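Local coordinates for protein alpha-L-rhamnosidase (Aspergillus terreus, PDB 6GSZ) that probably hydrolyses terminal non-reducing alpha-L-rhamnose residues of alpha-L-rhamnosides and carries bound calcium ions, at residues K136-D141 against S231-T236; G562-D567 against R573-W578; W727-V732 against T737-W742. All coordinates share one frame; numbering follows the deposited sequence. Where two conformers were deposited one is given.

Interaction 1: residues K136-D141 against S231-T236; sequences KEFSVD and SLLVVT. With CA (calcium ion), chain Y.
F138 faces L233 and V140 faces V235 across the gap between strands 132-140 and 228-237. The strands lie in two different sheets packed face to face, as in a beta sandwich. This is consistent with the galactose-binding-like fold expected for the alpha-L-rhamnosidase N-terminal domain. Both run in broadly the same direction. The gap narrows along them: the CA atoms of F138 and L233 are 10.3 Å apart, those of V140 and V235 8.2 Å.

All four side chains are buried and the contact is apolar. F138 has CG placed between its backbone N and carbonyl carbon (chi1 59°), which sends the ring across the gap with its CZ end leading. It meets the CD2 methyl of L233, and the two side chains cross at about a right angle. The modelled separation is too short for two carbons and is doubtful; L233 was deposited in two conformers. The valine pair meets at an ordinary distance, CG1 of V140 4.2 Å from CG1 of V235.

Each strand is held in its own sheet. F138 is backbone hydrogen-bonded to N198, and L232 to Y150. I245 also packs on F138, while Y144 and L193 pack on V235. Just past the strand end, the chain reaches a calcium ion. The backbone O of D141 binds it at 2.3 Å, and a water oxygen lies 2.2 Å from the metal.

Interaction 2: residues G562-D567 against R573-W578; sequences GIVRND and RSTFQW. With BGC (beta-D-glucopyranose), chain B.
N566 and R573 meet amide to guanidinium. ND2 of N566 sits over one face of the guanidinium, displaced toward its rim, and is 3.5 Å from NE of R573. The two planes are 52° apart. Next to this pair, CB of V564 touches the CG2 methyl of T575 at 4.2 Å.

The second shell sets these groups in place. OD1 of N566 accepts a hydrogen bond from the backbone N of V568. A bend at chi2 (87°) brings the end of R573 nearer to N566. NH2 makes a salt bridge to D603 and NH1 a hydrogen bond to the O of W571. OG1 of T575 accepts a hydrogen bond from NE2 of Q577 (3.0 Å, 159°). The same hydroxyl is also hydrogen-bonded to the O of D572, and D572 pairs by backbone with V564. The loop after helix 545-562 is thus folded back on itself.

Further along, the loop enters the glucose pocket of the six-hairpin glycosidase domain. O4 of the sugar lies over one face of the W578 indole, 3.5 Å from its CE3. F576 brings its CE2 over the centre of the opposite face, 3.5 Å above the plane.

N566 and R573 therefore make a van der Waals contact between two N-H-bearing groups. Little attraction would be expected from it; the holding bonds come from OD1 of N566 and NH1 and NH2 of R573.

Interaction 3: residues W727-V732 against T737-W742; sequences WLYQVV and TTWERW
Q730 reaches W739 and W742 with a nearly straight side chain. CG is anti to the carbonyl carbon (chi1 -52°) and the chain stays extended at chi2 (-172°). This carries the amide off helix 727-732 into the following loop.

Both ends of the amide are used. OE1 accepts the backbone N-H of W739 at 3.1 Å, with the donor above the carbonyl plane. NE2 donates to the O of W742 at 3.1 Å, almost straight (174°) and in the amide plane. Two bonds thus fix the rotation of a buried amide. CB of Q730 makes a CH-pi contact over the centre of the W739 six-membered ring, 3.8 Å from its centroid. The amide lies stacked on the ring.

W727 and W742 form a T-shaped pair. The edge of W742 points at the face of W727, CH2 of W742 3.5 Å from NE1 of W727. NE1 of W727 is hydrogen-bonded to the O of V764, NE1 of W742 to the O of T694.

Between W739 and W742, E740 points away from helix 727-732, touches the bound glucose and makes a salt bridge to R464. This is a pocket-lining loop of the six-hairpin glycosidase domain, pinned to the preceding helix.

In the fold
The three contacts follow one another along the chain; none nests in or crosses another. Interaction 1 comes first and closes a long excursion of 89 residues, rich in strand, joining two sheets of the beta-rich N-terminal half. Interactions 2 and 3 lie in the helical six-hairpin glycosidase domain and close short loops of five and four residues. Interaction 1 stands apart, its centre about 57 Å from that of interaction 2 and about 53 Å from that of interaction 3. The other two approach to about 9 Å at their nearest atoms without touching. Ranges 573-578 and 737-742 each supply a residue, W578 and E740, to the same glucose pocket.

Interaction 1: residues K136-D141 against S231-T236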
loop_
_atom_site.group_PDB
_atom_site.type_symbol
_atom_site.label_atom_id
_atom_site.label_comp_id
_atom_site.label_asym_id
_atom_site.label_seq_id
_atom_site.Cartn_x
_atom_site.Cartn_y
_atom_site.Cartn_z
ATOM N N LYS A 136 27.176 11.349 18.318
ATOM C CA LYS A 136 27.218 12.545 19.162
ATOM C C LYS A 136 27.002 12.123 20.620
ATOM O O LYS A 136 26.138 11.297 20.919
ATOM C CB LYS A 136 26.116 13.504 18.688
ATOM C CG LYS A 136 25.862 14.731 19.553
ATOM C CD LYS A 136 26.917 15.768 19.512
ATOM C CE LYS A 136 26.427 17.104 20.035
ATOM N NZ LYS A 136 27.503 18.113 20.078
ATOM N N GLU A 137 27.787 12.690 21.522
ATOM C CA GLU A 137 27.550 12.567 22.962
ATOM C C GLU A 137 27.079 13.919 23.499
ATOM O O GLU A 137 27.423 14.995 22.945
ATOM C CB GLU A 137 28.795 12.092 23.713
ATOM C CG GLU A 137 29.283 10.731 23.232
ATOM C CD GLU A 137 30.433 10.127 24.029
ATOM O OE1 GLU A 137 30.681 10.621 25.152
ATOM O OE2 GLU A 137 31.048 9.137 23.547
ATOM N N PHE A 138 26.230 13.849 24.539
ATOM C CA PHE A 138 25.604 15.058 25.111
ATOM C C PHE A 138 25.272 14.754 26.563
ATOM O O PHE A 138 25.335 13.614 26.988
ATOM C CB PHE A 138 24.354 15.466 24.317
ATOM C CG PHE A 138 23.267 14.421 24.244
ATOM C CD1 PHE A 138 23.333 13.414 23.302
ATOM C CD2 PHE A 138 22.160 14.468 25.090
ATOM C CE1 PHE A 138 22.333 12.475 23.201
ATOM C CE2 PHE A 138 21.153 13.514 24.988
ATOM C CZ PHE A 138 21.244 12.527 24.040
ATOM N N SER A 139 24.855 15.796 27.265
ATOM C CA SER A 139 24.565 15.737 28.670
ATOM C C SER A 139 23.135 16.174 28.924
ATOM O O SER A 139 22.697 17.182 28.364
ATOM C CB SER A 139 25.463 16.684 29.401
ATOM O OG SER A 139 26.773 16.235 29.308
ATOM N N VAL A 140 22.474 15.464 29.831
ATOM C CA VAL A 140 21.203 15.885 30.384
ATOM C C VAL A 140 21.423 16.010 31.889
ATOM O O VAL A 140 21.364 15.034 32.613
ATOM C CB VAL A 140 20.086 14.899 30.017
ATOM C CG1 VAL A 140 18.757 15.362 30.585
ATOM C CG2 VAL A 140 19.969 14.726 28.519
ATOM N N ASP A 141 21.766 17.214 32.333
ATOM C CA ASP A 141 22.213 17.384 33.740
ATOM C C ASP A 141 21.152 18.017 34.654
ATOM O O ASP A 141 21.440 18.508 35.741
ATOM C CB ASP A 141 23.497 18.196 33.789
ATOM C CG ASP A 141 24.633 17.578 32.994
ATOM O OD1 ASP A 141 24.916 16.330 33.165
ATOM O OD2 ASP A 141 25.230 18.344 32.226
ATOM N N SER A 231 18.772 15.511 12.278
ATOM C CA SER A 231 18.330 14.987 13.577
ATOM C C SER A 231 18.166 16.158 14.554
ATOM O O SER A 231 19.045 17.000 14.619
ATOM C CB SER A 231 19.326 13.953 14.075
ATOM O OG SER A 231 18.942 13.342 15.304
ATOM N N LEU A 232 17.105 16.153 15.344
ATOM C CA LEU A 232 16.987 17.048 16.471
ATOM C C LEU A 232 16.426 16.252 17.647
ATOM O O LEU A 232 15.307 15.707 17.544
ATOM C CB LEU A 232 16.071 18.231 16.137
ATOM C CG LEU A 232 15.917 19.260 17.264
ATOM C CD1 LEU A 232 17.263 19.939 17.535
ATOM C CD2 LEU A 232 14.778 20.249 16.950
ATOM N N LEU A 233 17.156 16.226 18.757
ATOM C CA LEU A 233 16.698 15.683 20.025
ATOM C C LEU A 233 16.261 16.855 20.902
ATOM O O LEU A 233 16.995 17.817 21.059
ATOM C CB LEU A 233 17.824 14.906 20.704
ATOM C CG LEU A 233 17.424 14.233 22.014
ATOM C CD1 LEU A 233 16.595 13.006 21.744
ATOM C CD2 LEU A 233 18.653 13.864 22.822
ATOM N N VAL A 234 15.014 16.808 21.385
ATOM C CA VAL A 234 14.466 17.849 22.237
ATOM C C VAL A 234 14.119 17.198 23.578
ATOM O O VAL A 234 13.260 16.292 23.625
ATOM C CB VAL A 234 13.222 18.493 21.602
ATOM C CG1 VAL A 234 12.748 19.648 22.467
ATOM C CG2 VAL A 234 13.484 18.986 20.190
ATOM N N VAL A 235 14.717 17.683 24.661
ATOM C CA VAL A 235 14.450 17.192 25.996
ATOM C C VAL A 235 13.714 18.292 26.767
ATOM O O VAL A 235 14.145 19.441 26.769
ATOM C CB VAL A 235 15.765 16.815 26.727
ATOM C CG1 VAL A 235 15.481 16.279 28.114
ATOM C CG2 VAL A 235 16.611 15.836 25.929
ATOM N N THR A 236 12.541 17.947 27.299
ATOM C CA THR A 236 11.767 18.877 28.112
ATOM C C THR A 236 12.094 18.623 29.583
ATOM O O THR A 236 11.892 17.543 30.099
ATOM C CB THR A 236 10.264 18.697 27.883
ATOM O OG1 THR A 236 10.035 18.914 26.490
ATOM C CG2 THR A 236 9.440 19.647 28.729
HETATM CA CA CA Y . 22.689 18.799 37.683
HETATM O O HOH W 1 22.520 16.597 37.966
#

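Interaction 2: residues G562-D567 against R573-W578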
loop_
_atom_site.group_PDB
_atom_site.type_symbol
_atom_site.label_atom_id
_atom_site.label_comp_id
_atom_site.label_asym_id
_atom_site.label_seq_id
_atom_site.Cartn_x
_atom_site.Cartn_y
_atom_site.Cartn_z
ATOM N N GLY A 562 -3.751 17.358 -19.581
ATOM C CA GLY A 562 -2.835 16.228 -19.667
ATOM C C GLY A 562 -3.099 15.307 -20.854
ATOM O O GLY A 562 -2.212 15.003 -21.630
ATOM N N ILE A 563 -4.351 14.862 -20.995
ATOM C CA ILE A 563 -4.730 14.006 -22.103
ATOM C C ILE A 563 -4.488 14.746 -23.426
ATOM O O ILE A 563 -4.773 15.937 -23.534
ATOM C CB ILE A 563 -6.200 13.579 -21.951
ATOM C CG1 ILE A 563 -6.367 12.695 -20.696
ATOM C CG2 ILE A 563 -6.697 12.869 -23.197
ATOM C CD1 ILE A 563 -7.780 12.281 -20.405
ATOM N N VAL A 564 -3.916 14.023 -24.408
ATOM C CA VAL A 564 -3.620 14.550 -25.731
ATOM C C VAL A 564 -4.742 14.076 -26.666
ATOM O O VAL A 564 -4.941 12.900 -26.839
ATOM C CB VAL A 564 -2.234 14.067 -26.232
ATOM C CG1 VAL A 564 -1.910 14.551 -27.634
ATOM C CG2 VAL A 564 -1.161 14.503 -25.294
ATOM N N ARG A 565 -5.428 15.020 -27.308
ATOM C CA ARG A 565 -6.675 14.727 -27.978
ATOM C C ARG A 565 -6.580 14.938 -29.501
ATOM O O ARG A 565 -5.787 15.745 -29.999
ATOM C CB ARG A 565 -7.811 15.588 -27.469
ATOM C CG ARG A 565 -8.108 15.322 -25.996
ATOM C CD ARG A 565 -9.149 16.216 -25.435
ATOM N NE ARG A 565 -9.263 16.084 -24.003
ATOM C CZ ARG A 565 -10.320 15.609 -23.344
ATOM N NH1 ARG A 565 -11.340 15.057 -23.992
ATOM N NH2 ARG A 565 -10.344 15.699 -22.028
ATOM N N ASN A 566 -7.427 14.190 -30.208
ATOM C CA ASN A 566 -7.685 14.395 -31.631
ATOM C C ASN A 566 -8.708 15.537 -31.804
ATOM O O ASN A 566 -9.135 16.189 -30.823
ATOM C CB ASN A 566 -8.051 13.083 -32.328
ATOM C CG ASN A 566 -9.468 12.600 -32.091
ATOM O OD1 ASN A 566 -10.202 13.215 -31.314
ATOM N ND2 ASN A 566 -9.830 11.483 -32.744
ATOM N N ASP A 567 -9.081 15.791 -33.067
ATOM C CA ASP A 567 -9.913 16.938 -33.394
ATOM C C ASP A 567 -11.318 16.843 -32.786
ATOM O O ASP A 567 -11.957 17.857 -32.678
ATOM C CB ASP A 567 -10.039 17.095 -34.914
ATOM C CG ASP A 567 -10.568 15.864 -35.673
ATOM O OD1 ASP A 567 -10.814 14.775 -35.041
ATOM O OD2 ASP A 567 -10.741 15.978 -36.913
ATOM N N ARG A 573 -4.461 9.587 -31.968
ATOM C CA ARG A 573 -4.192 8.205 -32.380
ATOM C C ARG A 573 -2.714 7.988 -32.758
ATOM O O ARG A 573 -2.395 6.925 -33.300
ATOM C CB ARG A 573 -5.156 7.763 -33.487
ATOM C CG ARG A 573 -6.567 7.442 -32.996
ATOM C CD ARG A 573 -7.476 8.624 -32.931
ATOM N NE ARG A 573 -8.844 8.118 -32.866
ATOM C CZ ARG A 573 -9.518 7.828 -31.750
ATOM N NH1 ARG A 573 -8.955 8.000 -30.565
ATOM N NH2 ARG A 573 -10.771 7.367 -31.843
ATOM N N SER A 574 -1.834 8.966 -32.492
ATOM C CA SER A 574 -0.399 8.763 -32.687
ATOM C C SER A 574 0.322 8.561 -31.350
ATOM O O SER A 574 1.557 8.471 -31.325
ATOM C CB SER A 574 0.170 9.910 -33.446
ATOM O OG SER A 574 0.234 11.109 -32.667
ATOM N N THR A 575 -0.415 8.491 -30.243
ATOM C CA THR A 575 0.209 8.382 -28.940
ATOM C C THR A 575 0.553 6.934 -28.561
ATOM O O THR A 575 -0.160 6.003 -28.818
ATOM C CB THR A 575 -0.701 8.937 -27.846
ATOM O OG1 THR A 575 -2.017 8.379 -27.906
ATOM C CG2 THR A 575 -0.804 10.446 -27.908
ATOM N N PHE A 576 1.718 6.771 -27.920
ATOM C CA PHE A 576 2.033 5.556 -27.217
ATOM C C PHE A 576 0.926 5.253 -26.200
ATOM O O PHE A 576 0.501 6.171 -25.446
ATOM C CB PHE A 576 3.398 5.695 -26.532
ATOM C CG PHE A 576 3.682 4.512 -25.648
ATOM C CD1 PHE A 576 4.056 3.296 -26.193
ATOM C CD2 PHE A 576 3.419 4.564 -24.296
ATOM C CE1 PHE A 576 4.236 2.181 -25.393
ATOM C CE2 PHE A 576 3.588 3.447 -23.496
ATOM C CZ PHE A 576 3.980 2.251 -24.040
ATOM N N GLN A 577 0.582 3.969 -26.084
ATOM C CA GLN A 577 -0.359 3.534 -25.075
ATOM C C GLN A 577 0.030 2.144 -24.529
ATOM O O GLN A 577 0.446 1.257 -25.299
ATOM C CB GLN A 577 -1.795 3.483 -25.595
ATOM C CG GLN A 577 -2.356 4.821 -26.034
ATOM C CD GLN A 577 -2.574 5.808 -24.906
ATOM O OE1 GLN A 577 -2.676 5.423 -23.729
ATOM N NE2 GLN A 577 -2.715 7.083 -25.287
ATOM N N TRP A 578 -0.050 1.981 -23.195
ATOM C CA TRP A 578 0.016 0.676 -22.540
ATOM C C TRP A 578 -1.257 -0.143 -22.801
ATOM O O TRP A 578 -1.206 -1.350 -23.164
ATOM C CB TRP A 578 0.207 0.834 -21.019
ATOM C CG TRP A 578 1.405 1.636 -20.599
ATOM C CD1 TRP A 578 1.429 2.910 -20.091
ATOM C CD2 TRP A 578 2.776 1.215 -20.685
ATOM N NE1 TRP A 578 2.726 3.304 -19.886
ATOM C CE2 TRP A 578 3.552 2.278 -20.198
ATOM C CE3 TRP A 578 3.404 0.043 -21.098
ATOM C CZ2 TRP A 578 4.941 2.196 -20.120
ATOM C CZ3 TRP A 578 4.776 -0.034 -21.029
ATOM C CH2 TRP A 578 5.526 1.026 -20.535
HETATM C C2 BGC B . 4.025 -2.721 -14.386
HETATM C C3 BGC B . 3.248 -2.209 -15.567
HETATM C C4 BGC B . 4.030 -1.533 -16.670
HETATM C C5 BGC B . 5.120 -2.446 -16.963
HETATM C C6 BGC B . 5.877 -1.799 -18.105
HETATM C C1 BGC B . 5.229 -3.512 -14.868
HETATM O O1 BGC B . 5.864 -4.090 -13.745
HETATM O O2 BGC B . 3.330 -3.773 -13.760
HETATM O O3 BGC B . 2.486 -1.217 -15.127
HETATM O O4 BGC B . 3.308 -1.171 -17.870
HETATM O O5 BGC B . 5.988 -2.779 -15.831
HETATM O O6 BGC B . 7.055 -2.573 -18.353
#

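Interaction 3: residues W727-V732 against T737-W742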
loop_
_atom_site.group_PDB
_atom_site.type_symbol
_atom_site.label_atom_id
_atom_site.label_comp_id
_atom_site.label_asym_id
_atom_site.label_seq_id
_atom_site.Cartn_x
_atom_site.Cartn_y
_atom_site.Cartn_z
ATOM N N TRP A 727 -7.119 -17.510 -12.793
ATOM C CA TRP A 727 -6.586 -17.249 -11.447
ATOM C C TRP A 727 -6.138 -18.526 -10.724
ATOM O O TRP A 727 -5.049 -18.581 -10.156
ATOM C CB TRP A 727 -7.603 -16.505 -10.605
ATOM C CG TRP A 727 -7.894 -15.130 -11.096
ATOM C CD1 TRP A 727 -7.217 -13.996 -10.776
ATOM C CD2 TRP A 727 -8.979 -14.715 -11.943
ATOM N NE1 TRP A 727 -7.752 -12.917 -11.420
ATOM C CE2 TRP A 727 -8.858 -13.323 -12.121
ATOM C CE3 TRP A 727 -10.015 -15.388 -12.590
ATOM C CZ2 TRP A 727 -9.735 -12.590 -12.918
ATOM C CZ3 TRP A 727 -10.878 -14.667 -13.385
ATOM C CH2 TRP A 727 -10.742 -13.288 -13.537
ATOM N N LEU A 728 -6.971 -19.571 -10.747
ATOM C CA LEU A 728 -6.676 -20.754 -9.940
ATOM C C LEU A 728 -5.579 -21.599 -10.570
ATOM O O LEU A 728 -5.004 -22.426 -9.862
ATOM C CB LEU A 728 -7.945 -21.590 -9.716
ATOM C CG LEU A 728 -9.034 -20.900 -8.928
ATOM C CD1 LEU A 728 -10.159 -21.877 -8.593
ATOM C CD2 LEU A 728 -8.514 -20.212 -7.685
ATOM N N TYR A 729 -5.265 -21.382 -11.848
ATOM C CA TYR A 729 -4.063 -22.025 -12.398
ATOM C C TYR A 729 -2.864 -21.666 -11.524
ATOM O O TYR A 729 -2.036 -22.503 -11.216
ATOM C CB TYR A 729 -3.828 -21.590 -13.836
ATOM C CG TYR A 729 -2.464 -21.917 -14.372
ATOM C CD1 TYR A 729 -2.149 -23.211 -14.706
ATOM C CD2 TYR A 729 -1.501 -20.941 -14.545
ATOM C CE1 TYR A 729 -0.895 -23.530 -15.200
ATOM C CE2 TYR A 729 -0.242 -21.227 -15.036
ATOM C CZ TYR A 729 0.064 -22.539 -15.368
ATOM O OH TYR A 729 1.304 -22.841 -15.855
ATOM N N GLN A 730 -2.764 -20.380 -11.172
ATOM C CA GLN A 730 -1.591 -19.946 -10.404
ATOM C C GLN A 730 -1.591 -20.624 -9.023
ATOM O O GLN A 730 -0.540 -21.015 -8.532
ATOM C CB GLN A 730 -1.543 -18.412 -10.293
ATOM C CG GLN A 730 -1.671 -17.716 -11.630
ATOM C CD GLN A 730 -1.434 -16.224 -11.615
ATOM O OE1 GLN A 730 -1.560 -15.577 -10.574
ATOM N NE2 GLN A 730 -1.101 -15.658 -12.776
ATOM N N VAL A 731 -2.781 -20.886 -8.464
ATOM C CA VAL A 731 -2.935 -21.540 -7.167
ATOM C C VAL A 731 -2.504 -23.028 -7.254
ATOM O O VAL A 731 -1.755 -23.554 -6.402
ATOM C CB VAL A 731 -4.389 -21.398 -6.660
ATOM C CG1 VAL A 731 -4.594 -22.206 -5.396
ATOM C CG2 VAL A 731 -4.715 -19.921 -6.380
ATOM N N VAL A 732 -2.984 -23.734 -8.271
ATOM C CA VAL A 732 -2.709 -25.163 -8.378
ATOM C C VAL A 732 -1.253 -25.385 -8.805
ATOM O O VAL A 732 -0.775 -26.494 -8.621
ATOM C CB VAL A 732 -3.732 -25.914 -9.253
ATOM C CG1 VAL A 732 -5.154 -25.737 -8.737
ATOM C CG2 VAL A 732 -3.621 -25.577 -10.730
ATOM N N THR A 737 1.090 -16.104 -4.177
ATOM C CA THR A 737 0.942 -14.700 -4.514
ATOM C C THR A 737 0.296 -14.689 -5.894
ATOM O O THR A 737 0.324 -15.703 -6.568
ATOM C CB THR A 737 2.289 -13.970 -4.542
ATOM O OG1 THR A 737 3.248 -14.726 -5.270
ATOM C CG2 THR A 737 2.798 -13.661 -3.157
ATOM N N THR A 738 -0.239 -13.544 -6.309
ATOM C CA THR A 738 -0.677 -13.397 -7.693
ATOM C C THR A 738 0.532 -13.013 -8.541
ATOM O O THR A 738 1.438 -12.311 -8.104
ATOM C CB THR A 738 -1.848 -12.407 -7.800
ATOM O OG1 THR A 738 -1.569 -11.141 -7.185
ATOM C CG2 THR A 738 -3.110 -12.975 -7.188
ATOM N N TRP A 739 0.515 -13.459 -9.805
ATOM C CA TRP A 739 1.678 -13.297 -10.704
ATOM C C TRP A 739 1.408 -12.169 -11.701
ATOM O O TRP A 739 0.270 -11.854 -12.034
ATOM C CB TRP A 739 1.979 -14.595 -11.460
ATOM C CG TRP A 739 2.137 -15.801 -10.592
ATOM C CD1 TRP A 739 2.430 -15.879 -9.261
ATOM C CD2 TRP A 739 2.103 -17.154 -11.072
ATOM N NE1 TRP A 739 2.559 -17.192 -8.877
ATOM C CE2 TRP A 739 2.346 -17.997 -9.968
ATOM C CE3 TRP A 739 1.825 -17.714 -12.321
ATOM C CZ2 TRP A 739 2.387 -19.391 -10.087
ATOM C CZ3 TRP A 739 1.850 -19.088 -12.445
ATOM C CH2 TRP A 739 2.134 -19.912 -11.345
ATOM N N GLU A 740 2.465 -11.562 -12.208
ATOM C CA GLU A 740 2.389 -10.500 -13.205
ATOM C C GLU A 740 1.650 -10.959 -14.460
ATOM O O GLU A 740 0.781 -10.239 -14.961
ATOM C CB GLU A 740 3.810 -10.072 -13.531
ATOM C CG GLU A 740 3.969 -8.992 -14.582
ATOM C CD GLU A 740 5.403 -8.542 -14.812
ATOM O OE1 GLU A 740 6.318 -9.393 -14.685
ATOM O OE2 GLU A 740 5.564 -7.331 -15.144
ATOM N N ARG A 741 2.100 -12.083 -15.016
ATOM C CA ARG A 741 1.515 -12.672 -16.178
ATOM C C ARG A 741 0.573 -13.807 -15.753
ATOM O O ARG A 741 0.830 -14.523 -14.790
ATOM C CB ARG A 741 2.589 -13.342 -17.023
ATOM C CG ARG A 741 3.681 -12.399 -17.494
ATOM C CD ARG A 741 4.813 -13.158 -18.149
ATOM N NE ARG A 741 5.768 -12.283 -18.835
ATOM C CZ ARG A 741 5.579 -11.728 -20.039
ATOM N NH1 ARG A 741 4.506 -12.038 -20.789
ATOM N NH2 ARG A 741 6.474 -10.862 -20.493
ATOM N N TRP A 742 -0.490 -14.011 -16.530
ATOM C CA TRP A 742 -1.337 -15.191 -16.285
ATOM C C TRP A 742 -0.441 -16.443 -16.236
ATOM O O TRP A 742 -0.595 -17.343 -15.363
ATOM C CB TRP A 742 -2.452 -15.303 -17.342
ATOM C CG TRP A 742 -3.400 -14.142 -17.298
ATOM C CD1 TRP A 742 -3.542 -13.138 -18.193
ATOM C CD2 TRP A 742 -4.367 -13.909 -16.276
ATOM N NE1 TRP A 742 -4.518 -12.260 -17.788
ATOM C CE2 TRP A 742 -5.011 -12.697 -16.592
ATOM C CE3 TRP A 742 -4.692 -14.568 -15.080
ATOM C CZ2 TRP A 742 -6.050 -12.197 -15.822
ATOM C CZ3 TRP A 742 -5.716 -14.061 -14.316
ATOM C CH2 TRP A 742 -6.353 -12.870 -14.671
#